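Local coordinates for protein phage terminase large subunit (Thermus phage P7426, PDB 4ZNL) that probably acts as the ATP-driven motor and endonuclease of viral DNA packaging, represented here by its N-terminal ATPase domain with ADP, magnesium and beryllium trifluoride bound, at residues 150-155 / 178-183. Numbering follows the deposited sequence.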
ATOM      1  N   PHE A 150       7.603  -7.048   4.268  1.00 11.03           N
ATOM      2  CA  PHE A 150       6.657  -6.485   3.321  1.00 11.01           C
ATOM      3  C   PHE A 150       7.142  -5.199   2.686  1.00 11.37           C
ATOM      4  O   PHE A 150       7.944  -4.458   3.261  1.00 12.24           O
ATOM      5  CB  PHE A 150       5.302  -6.232   4.000  1.00 10.78           C
ATOM      6  CG  PHE A 150       5.329  -5.145   5.039  1.00 11.73           C
ATOM      7  CD1 PHE A 150       4.998  -3.838   4.703  1.00 12.28           C
ATOM      8  CD2 PHE A 150       5.650  -5.435   6.353  1.00 12.65           C
ATOM      9  CE1 PHE A 150       5.004  -2.830   5.662  1.00 13.91           C
ATOM     10  CE2 PHE A 150       5.660  -4.432   7.322  1.00 14.42           C
ATOM     11  CZ  PHE A 150       5.338  -3.124   6.970  1.00 14.68           C
ATOM     12  N   VAL A 151       6.661  -4.950   1.476  1.00 11.64           N
ATOM     13  CA  VAL A 151       6.820  -3.643   0.857  1.00 13.86           C
ATOM     14  C   VAL A 151       5.499  -3.219   0.250  1.00 13.97           C
ATOM     15  O   VAL A 151       4.696  -4.040  -0.197  1.00 13.03           O
ATOM     16  CB  VAL A 151       7.924  -3.632  -0.215  1.00 15.71           C
ATOM     17  CG1 VAL A 151       9.298  -3.865   0.439  1.00 14.24           C
ATOM     18  CG2 VAL A 151       7.630  -4.671  -1.274  1.00 17.02           C
ATOM     19  N   ILE A 152       5.273  -1.916   0.287  1.00 15.12           N
ATOM     20  CA  ILE A 152       4.120  -1.298  -0.330  1.00 13.94           C
ATOM     21  C   ILE A 152       4.676  -0.248  -1.271  1.00 14.66           C
ATOM     22  O   ILE A 152       5.434   0.615  -0.836  1.00 16.14           O
ATOM     23  CB  ILE A 152       3.195  -0.668   0.723  1.00 13.57           C
ATOM     24  CG1 ILE A 152       2.651  -1.739   1.666  1.00 14.08           C
ATOM     25  CG2 ILE A 152       2.059   0.120   0.080  1.00 13.35           C
ATOM     26  CD1 ILE A 152       2.266  -1.185   3.058  1.00 15.09           C
ATOM     27  N   LEU A 153       4.338  -0.339  -2.559  1.00 14.60           N
ATOM     28  CA  LEU A 153       4.718   0.691  -3.534  1.00 14.85           C
ATOM     29  C   LEU A 153       3.517   1.573  -3.842  1.00 15.73           C
ATOM     30  O   LEU A 153       2.537   1.110  -4.410  1.00 16.95           O
ATOM     31  CB  LEU A 153       5.248   0.084  -4.827  1.00 15.08           C
ATOM     32  CG  LEU A 153       6.642  -0.532  -4.794  1.00 18.58           C
ATOM     33  CD1 LEU A 153       6.648  -1.784  -3.937  1.00 18.50           C
ATOM     34  CD2 LEU A 153       7.102  -0.829  -6.211  1.00 21.21           C
ATOM     35  N   ASP A 154       3.599   2.837  -3.437  1.00 15.28           N
ATOM     36  CA  ASP A 154       2.541   3.820  -3.667  1.00 15.10           C
ATOM     37  C   ASP A 154       2.867   4.597  -4.954  1.00 14.47           C
ATOM     38  O   ASP A 154       4.024   4.935  -5.205  1.00 15.98           O
ATOM     39  CB  ASP A 154       2.418   4.746  -2.445  1.00 17.60           C
ATOM     40  CG  ASP A 154       1.115   5.531  -2.426  1.00 20.19           C
ATOM     41  OD1 ASP A 154       0.217   5.231  -3.240  1.00 22.26           O
ATOM     42  OD2 ASP A 154       0.986   6.443  -1.587  1.00 19.75           O
ATOM     43  N   GLU A 155       1.847   4.848  -5.770  1.00 14.24           N
ATOM     44  CA  GLU A 155       1.996   5.324  -7.154  1.00 15.36           C
ATOM     45  C   GLU A 155       3.075   4.547  -7.902  1.00 14.60           C
ATOM     46  O   GLU A 155       3.987   5.116  -8.529  1.00 15.27           O
ATOM     47  CB  GLU A 155       2.295   6.819  -7.191  1.00 19.67           C
ATOM     48  CG  GLU A 155       1.160   7.694  -6.665  1.00 23.44           C
ATOM     49  CD  GLU A 155      -0.214   7.310  -7.222  1.00 26.21           C
ATOM     50  OE1 GLU A 155      -0.329   6.902  -8.399  1.00 25.53           O
ATOM     51  OE2 GLU A 155      -1.194   7.416  -6.465  1.00 28.52           O
ATOM     52  N   TRP A 178       5.624 -10.119   1.313  1.00 13.09           N
ATOM     53  CA  TRP A 178       4.588  -9.755   0.368  1.00 13.15           C
ATOM     54  C   TRP A 178       4.786  -8.351  -0.168  1.00 12.68           C
ATOM     55  O   TRP A 178       5.476  -7.531   0.445  1.00 12.64           O
ATOM     56  CB  TRP A 178       3.199  -9.900   1.004  1.00 13.49           C
ATOM     57  CG  TRP A 178       2.899  -9.104   2.248  1.00 13.50           C
ATOM     58  CD1 TRP A 178       2.896  -9.570   3.534  1.00 14.41           C
ATOM     59  CD2 TRP A 178       2.490  -7.727   2.323  1.00 12.96           C
ATOM     60  NE1 TRP A 178       2.539  -8.563   4.402  1.00 14.18           N
ATOM     61  CE2 TRP A 178       2.274  -7.427   3.684  1.00 13.27           C
ATOM     62  CE3 TRP A 178       2.303  -6.719   1.375  1.00 12.36           C
ATOM     63  CZ2 TRP A 178       1.877  -6.160   4.120  1.00 13.68           C
ATOM     64  CZ3 TRP A 178       1.911  -5.453   1.811  1.00 12.78           C
ATOM     65  CH2 TRP A 178       1.701  -5.191   3.172  1.00 13.71           C
ATOM     66  N   ALA A 179       4.188  -8.092  -1.327  1.00 12.98           N
ATOM     67  CA  ALA A 179       4.193  -6.758  -1.911  1.00 14.16           C
ATOM     68  C   ALA A 179       2.789  -6.315  -2.271  1.00 12.96           C
ATOM     69  O   ALA A 179       1.996  -7.083  -2.834  1.00 12.81           O
ATOM     70  CB  ALA A 179       5.093  -6.705  -3.148  1.00 16.37           C
ATOM     71  N   LEU A 180       2.487  -5.070  -1.918  1.00 11.39           N
ATOM     72  CA  LEU A 180       1.296  -4.385  -2.386  1.00 12.38           C
ATOM     73  C   LEU A 180       1.731  -3.277  -3.339  1.00 11.86           C
ATOM     74  O   LEU A 180       2.472  -2.353  -2.960  1.00 12.93           O
ATOM     75  CB  LEU A 180       0.489  -3.826  -1.207  1.00 14.52           C
ATOM     76  CG  LEU A 180      -0.709  -2.925  -1.522  1.00 16.12           C
ATOM     77  CD1 LEU A 180      -1.744  -3.630  -2.387  1.00 15.77           C
ATOM     78  CD2 LEU A 180      -1.361  -2.418  -0.242  1.00 17.65           C
ATOM     79  N   ILE A 181       1.265  -3.379  -4.576  1.00 10.67           N
ATOM     80  CA  ILE A 181       1.674  -2.483  -5.650  1.00 11.40           C
ATOM     81  C   ILE A 181       0.461  -1.702  -6.130  1.00 11.43           C
ATOM     82  O   ILE A 181      -0.398  -2.246  -6.815  1.00 11.10           O
ATOM     83  CB  ILE A 181       2.318  -3.277  -6.803  1.00 13.59           C
ATOM     84  CG1 ILE A 181       3.552  -4.025  -6.277  1.00 16.09           C
ATOM     85  CG2 ILE A 181       2.693  -2.358  -7.960  1.00 13.62           C
ATOM     86  CD1 ILE A 181       4.004  -5.189  -7.154  1.00 17.97           C
ATOM     87  N   ILE A 182       0.378  -0.432  -5.732  1.00 11.94           N
ATOM     88  CA  ILE A 182      -0.828   0.365  -5.929  1.00 15.85           C
ATOM     89  C   ILE A 182      -0.545   1.675  -6.652  1.00 14.31           C
ATOM     90  O   ILE A 182       0.450   2.353  -6.377  1.00 14.33           O
ATOM     91  CB  ILE A 182      -1.496   0.658  -4.571  1.00 23.03           C
ATOM     92  CG1 ILE A 182      -0.620   1.601  -3.745  1.00 26.20           C
ATOM     93  CG2 ILE A 182      -1.690  -0.639  -3.824  1.00 26.05           C
ATOM     94  CD1 ILE A 182      -1.044   1.773  -2.311  1.00 28.58           C
ATOM     95  N   SER A 183      -1.429   2.048  -7.572  1.00 13.81           N
ATOM     96  CA  SER A 183      -1.165   3.196  -8.433  1.00 14.23           C
ATOM     97  C   SER A 183      -2.364   3.616  -9.271  1.00 13.57           C
ATOM     98  O   SER A 183      -3.257   2.822  -9.554  1.00 11.79           O
ATOM     99  CB  SER A 183      -0.002   2.885  -9.377  1.00 15.69           C
ATOM    100  OG  SER A 183       0.600   4.073  -9.869  1.00 17.31           O
TER
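V151 and L153 hydrogen-bond to W178, L180 and I182 in a parallel ladder of four backbone bonds: V151 N to W178 O, L180 N to V151 O, L153 N to L180 O (2.8 Å) and I182 N to L153 O. The two strands run nearly parallel and, with helix 161-168, form a beta-alpha-beta unit of the P-loop ATPase core. CA-H...O contacts, such as A179 CA to V151 O at 3.3 Å, supplement the N-H...O bonds.

Apolar packing differs on the two sides of the sheet. Toward helix 48-62, F150 CB sits over the face of the W178 six-membered ring, 3.5 Å from its centroid, a CH-pi contact. Both aromatic side chains leave between backbone N and carbonyl carbon (chi1 68° in F150); their rings are nearly parallel (18°) but slid apart and hardly overlap. I152 CG1 continues the row against W178 CZ3 at 3.8 Å. On the other side V151 CG2 meets A179 CB, while L153 and A179 rest on W164 of helix 161-168.

Polar groups gather at the C-terminal ends of the strands, where the predicted Walker B motif finishes with D154 and E155. D154, a magnesium-binding residue whose side chain lies about 4 Å from the magnesium ion at nearest atoms, hydrogen-bonds S49 through OD2, and its OD1 touches I182 CG1. In E155, the predicted catalytic residue, a bend at chi2 (-47°) brings OE1 within 3.3 Å of S183 OG, although OE1 accepts its bond from T184 N and S183 OG bonds to A157 N. A hydrogen-bonded ladder flanked by apolar side chains thus ends in two carboxylates, held by S49 and T184 and probably positioned by them, at the magnesium and beryllium trifluoride site.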